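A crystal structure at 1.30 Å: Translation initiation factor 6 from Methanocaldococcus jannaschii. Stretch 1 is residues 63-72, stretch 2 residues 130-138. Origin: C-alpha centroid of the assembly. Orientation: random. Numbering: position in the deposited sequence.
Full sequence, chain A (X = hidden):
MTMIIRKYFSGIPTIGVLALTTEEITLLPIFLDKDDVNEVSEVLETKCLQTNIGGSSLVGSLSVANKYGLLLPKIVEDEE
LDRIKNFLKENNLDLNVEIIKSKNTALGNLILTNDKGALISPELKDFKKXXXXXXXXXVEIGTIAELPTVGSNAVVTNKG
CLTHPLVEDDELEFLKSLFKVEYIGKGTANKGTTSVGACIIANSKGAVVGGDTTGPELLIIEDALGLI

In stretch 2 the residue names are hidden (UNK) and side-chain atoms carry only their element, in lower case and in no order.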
# COMPACT_ATOMS: atom_id res chain seq x y z
N SER A 63 -7.49 1.95 3.15
CA SER A 63 -7.49 0.49 3.33
C SER A 63 -6.08 -0.04 3.20
O SER A 63 -5.20 0.65 2.68
CB SER A 63 -8.44 -0.10 2.27
OG SER A 63 -8.38 -1.51 2.37
N VAL A 64 -5.89 -1.28 3.68
CA VAL A 64 -4.63 -2.02 3.71
C VAL A 64 -4.90 -3.46 3.39
O VAL A 64 -5.94 -3.98 3.82
CB VAL A 64 -4.14 -1.96 5.19
CG1 VAL A 64 -3.02 -2.87 5.45
CG2 VAL A 64 -3.77 -0.52 5.53
N ALA A 65 -3.98 -4.14 2.71
CA ALA A 65 -4.17 -5.56 2.49
C ALA A 65 -2.84 -6.27 2.33
O ALA A 65 -1.83 -5.65 1.97
CB ALA A 65 -5.03 -5.86 1.26
N ASN A 66 -2.88 -7.56 2.63
CA ASN A 66 -1.71 -8.40 2.31
C ASN A 66 -2.29 -9.75 1.86
O ASN A 66 -3.48 -9.83 1.50
CB ASN A 66 -0.70 -8.46 3.44
CG ASN A 66 -1.13 -9.27 4.64
OD1 ASN A 66 -2.29 -9.75 4.69
ND2 ASN A 66 -0.21 -9.44 5.60
N LYS A 67 -1.46 -10.80 1.83
CA LYS A 67 -1.98 -12.11 1.36
C LYS A 67 -3.06 -12.66 2.29
O LYS A 67 -3.91 -13.45 1.85
CB LYS A 67 -0.86 -13.13 1.31
CG LYS A 67 -1.23 -14.43 0.59
CD LYS A 67 -0.10 -15.51 0.72
CE LYS A 67 -0.26 -16.26 2.02
NZ LYS A 67 0.86 -17.23 2.27
N TYR A 68 -3.01 -12.27 3.56
CA TYR A 68 -3.85 -12.87 4.61
C TYR A 68 -5.08 -12.05 4.97
O TYR A 68 -6.08 -12.66 5.39
CB TYR A 68 -3.01 -13.05 5.88
CG TYR A 68 -1.87 -14.05 5.69
CD1 TYR A 68 -0.53 -13.63 5.63
CD2 TYR A 68 -2.12 -15.40 5.58
CE1 TYR A 68 0.52 -14.51 5.47
CE2 TYR A 68 -1.08 -16.30 5.40
CZ TYR A 68 0.23 -15.86 5.34
OH TYR A 68 1.22 -16.80 5.19
N GLY A 69 -5.01 -10.72 4.84
CA GLY A 69 -6.08 -9.92 5.40
C GLY A 69 -6.32 -8.67 4.60
O GLY A 69 -5.47 -8.21 3.81
N LEU A 70 -7.49 -8.08 4.81
CA LEU A 70 -7.89 -6.80 4.21
C LEU A 70 -8.50 -5.97 5.32
O LEU A 70 -9.49 -6.43 5.92
CB LEU A 70 -8.91 -7.03 3.08
CG LEU A 70 -9.58 -5.73 2.51
CD1 LEU A 70 -8.57 -4.83 1.86
CD2 LEU A 70 -10.71 -6.12 1.59
N LEU A 71 -7.94 -4.80 5.55
CA LEU A 71 -8.44 -3.92 6.63
C LEU A 71 -9.26 -2.78 6.01
O LEU A 71 -8.80 -2.11 5.07
CB LEU A 71 -7.30 -3.31 7.42
CG LEU A 71 -6.24 -4.26 7.94
CD1 LEU A 71 -5.18 -3.50 8.75
CD2 LEU A 71 -6.87 -5.34 8.81
N LEU A 72 -10.44 -2.55 6.57
CA LEU A 72 -11.33 -1.50 6.06
C LEU A 72 -11.68 -0.58 7.22
O LEU A 72 -11.79 -1.04 8.36
CB LEU A 72 -12.57 -2.17 5.48
CG LEU A 72 -12.31 -3.00 4.22
CD1 LEU A 72 -13.53 -3.88 3.93
CD2 LEU A 72 -11.99 -2.09 3.04
N UNK A 130 -6.27 -6.59 16.62
CA UNK A 130 -7.12 -6.77 15.43
C UNK A 130 -6.30 -6.81 14.14
O UNK A 130 -6.59 -7.55 13.20
o UNK A 130 -9.56 -6.69 16.88
o UNK A 130 -9.93 -4.56 16.41
c UNK A 130 -9.25 -5.62 16.28
c UNK A 130 -8.08 -5.57 15.36
N UNK A 131 -5.28 -5.94 14.08
CA UNK A 131 -4.43 -5.83 12.89
C UNK A 131 -3.59 -7.08 12.81
O UNK A 131 -3.47 -7.70 11.74
c UNK A 131 -3.61 -4.55 12.97
c UNK A 131 -2.54 -4.46 11.90
c UNK A 131 -3.80 -2.01 13.21
c UNK A 131 -4.54 -3.33 12.84
N UNK A 132 -2.99 -7.54 13.92
CA UNK A 132 -2.23 -8.79 13.89
C UNK A 132 -3.04 -9.98 13.44
O UNK A 132 -2.58 -10.82 12.66
o UNK A 132 0.72 -8.03 17.71
c UNK A 132 -0.40 -8.37 17.34
c UNK A 132 -1.75 -9.12 15.33
o UNK A 132 -1.30 -8.74 18.18
c UNK A 132 -0.61 -8.30 15.84
N UNK A 133 -4.26 -10.08 13.97
CA UNK A 133 -5.09 -11.26 13.65
C UNK A 133 -5.52 -11.26 12.20
O UNK A 133 -5.63 -12.38 11.63
o UNK A 133 -4.70 -12.04 16.28
o UNK A 133 -6.77 -11.63 16.89
c UNK A 133 -6.29 -11.31 14.59
c UNK A 133 -5.89 -11.70 16.03
N UNK A 134 -5.75 -10.10 11.58
CA UNK A 134 -6.19 -10.04 10.21
C UNK A 134 -5.01 -10.19 9.25
O UNK A 134 -5.05 -11.01 8.34
c UNK A 134 -6.92 -8.71 9.92
o UNK A 134 -7.09 -8.59 8.51
N UNK A 135 -3.96 -9.39 9.47
CA UNK A 135 -2.80 -9.44 8.55
C UNK A 135 -1.95 -10.69 8.78
O UNK A 135 -1.19 -11.07 7.89
c UNK A 135 -2.67 -6.87 8.33
c UNK A 135 -3.25 -6.90 6.93
c UNK A 135 -1.66 -5.73 8.48
c UNK A 135 -1.96 -8.19 8.70
N UNK A 136 -2.04 -11.31 9.98
CA UNK A 136 -1.37 -12.56 10.27
C UNK A 136 0.13 -12.42 10.12
O UNK A 136 0.81 -13.34 9.62
n UNK A 136 -1.37 -15.25 11.13
c UNK A 136 -1.42 -15.08 9.84
o UNK A 136 -1.15 -15.97 9.00
c UNK A 136 -1.90 -13.72 9.39
N UNK A 137 0.69 -11.31 10.59
CA UNK A 137 2.12 -11.06 10.60
C UNK A 137 2.51 -10.36 11.92
O UNK A 137 1.65 -9.85 12.63
c UNK A 137 2.60 -10.19 9.44
c UNK A 137 1.89 -8.83 9.47
c UNK A 137 2.38 -10.86 8.08
N UNK A 138 3.81 -10.36 12.17
CA UNK A 138 4.31 -9.56 13.27
C UNK A 138 3.94 -8.11 13.07
O UNK A 138 4.21 -7.60 11.95
o UNK A 138 8.62 -9.19 13.38
o UNK A 138 8.55 -7.87 15.08
c UNK A 138 5.85 -9.70 13.29
c UNK A 138 7.94 -8.58 14.25
c UNK A 138 6.46 -8.75 14.35
O HOH W 1 0.97 -18.24 7.60

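Position 130 carries two carbons, the second bonded to two oxygens. That is a short carboxylate, and it touches nothing on stretch 1. The residue is Asp-130.

Position 131 has four carbons, forked at the first, with one arm two carbons long. The side chain packs against Leu-71. The fork at CB and the unequal arms identify Ile-131. CG1 of Ile-131 lies 4.1 Å from CD1 of Leu-71, an apolar contact.

Position 132 has three carbons, the third carrying two oxygens. It stays out of reach of stretch 1. This is Glu-132.

Position 133 repeats the pattern of position 130, with two carbons and two oxygens on the second. It also makes no contact with stretch 1. It is Asp-133.

Position 134 has one carbon and one oxygen. The oxygen meets Leu-71. The small hydroxyl side chain marks Ser-134. OG of Ser-134 is 3.3 Å from CD2 of Leu-71 and is hydrogen-bonded elsewhere in the structure.

Position 135 has four carbons, forked at the second. CB points away from stretch 1, but the end of the side chain comes nearer and meets Leu-71 and Val-64. The fork one atom beyond CB distinguishes Leu-135 from Ile-131. CD2 of Leu-135 lies 4.1 Å from CG of Leu-71 and 4.3 Å from CG1 of Val-64.

Position 136 has two carbons, the second carrying one oxygen and one nitrogen. The oxygen lies over one face of the Tyr-68 ring. The amide gives Asn-136. Its phi is positive, and it is the first residue to leave helical phi/psi. OD1 of Asn-136 is 3.6 Å from CD2 of Tyr-68. A water bonds to the Tyr-68 hydroxyl and donates a weak hydrogen bond to this OD1.

Position 137 has three carbons, one carrying the other two. It lies beside Asn-66. This is Val-137. CG1 of Val-137 is 3.9 Å from ND2 of Asn-66.

Position 138 has three carbons, the third bearing two oxygens, and does not reach stretch 1. It is Glu-138.

The contact packs the last part of a helix against a strand and the turn before it. Asn-66 ND2 donates a nearly straight hydrogen bond to O of Leu-135, at 3.0 Å. OD1 of Asn-66 accepts from the backbone N of Tyr-68 and of Gly-69, each at 2.9 Å. One side chain thus braces its own turn and holds the helix end. Gly-69 permits the close approach: its CA is 3.3 Å from O of Ser-134, a CA-H...O contact. A CB there would clash with that oxygen. Beside these polar links, Val-64, Leu-71, Ile-131 and Leu-135 supply the apolar packing.

Stretch 2, residues 130-138: DIEDSLNVE
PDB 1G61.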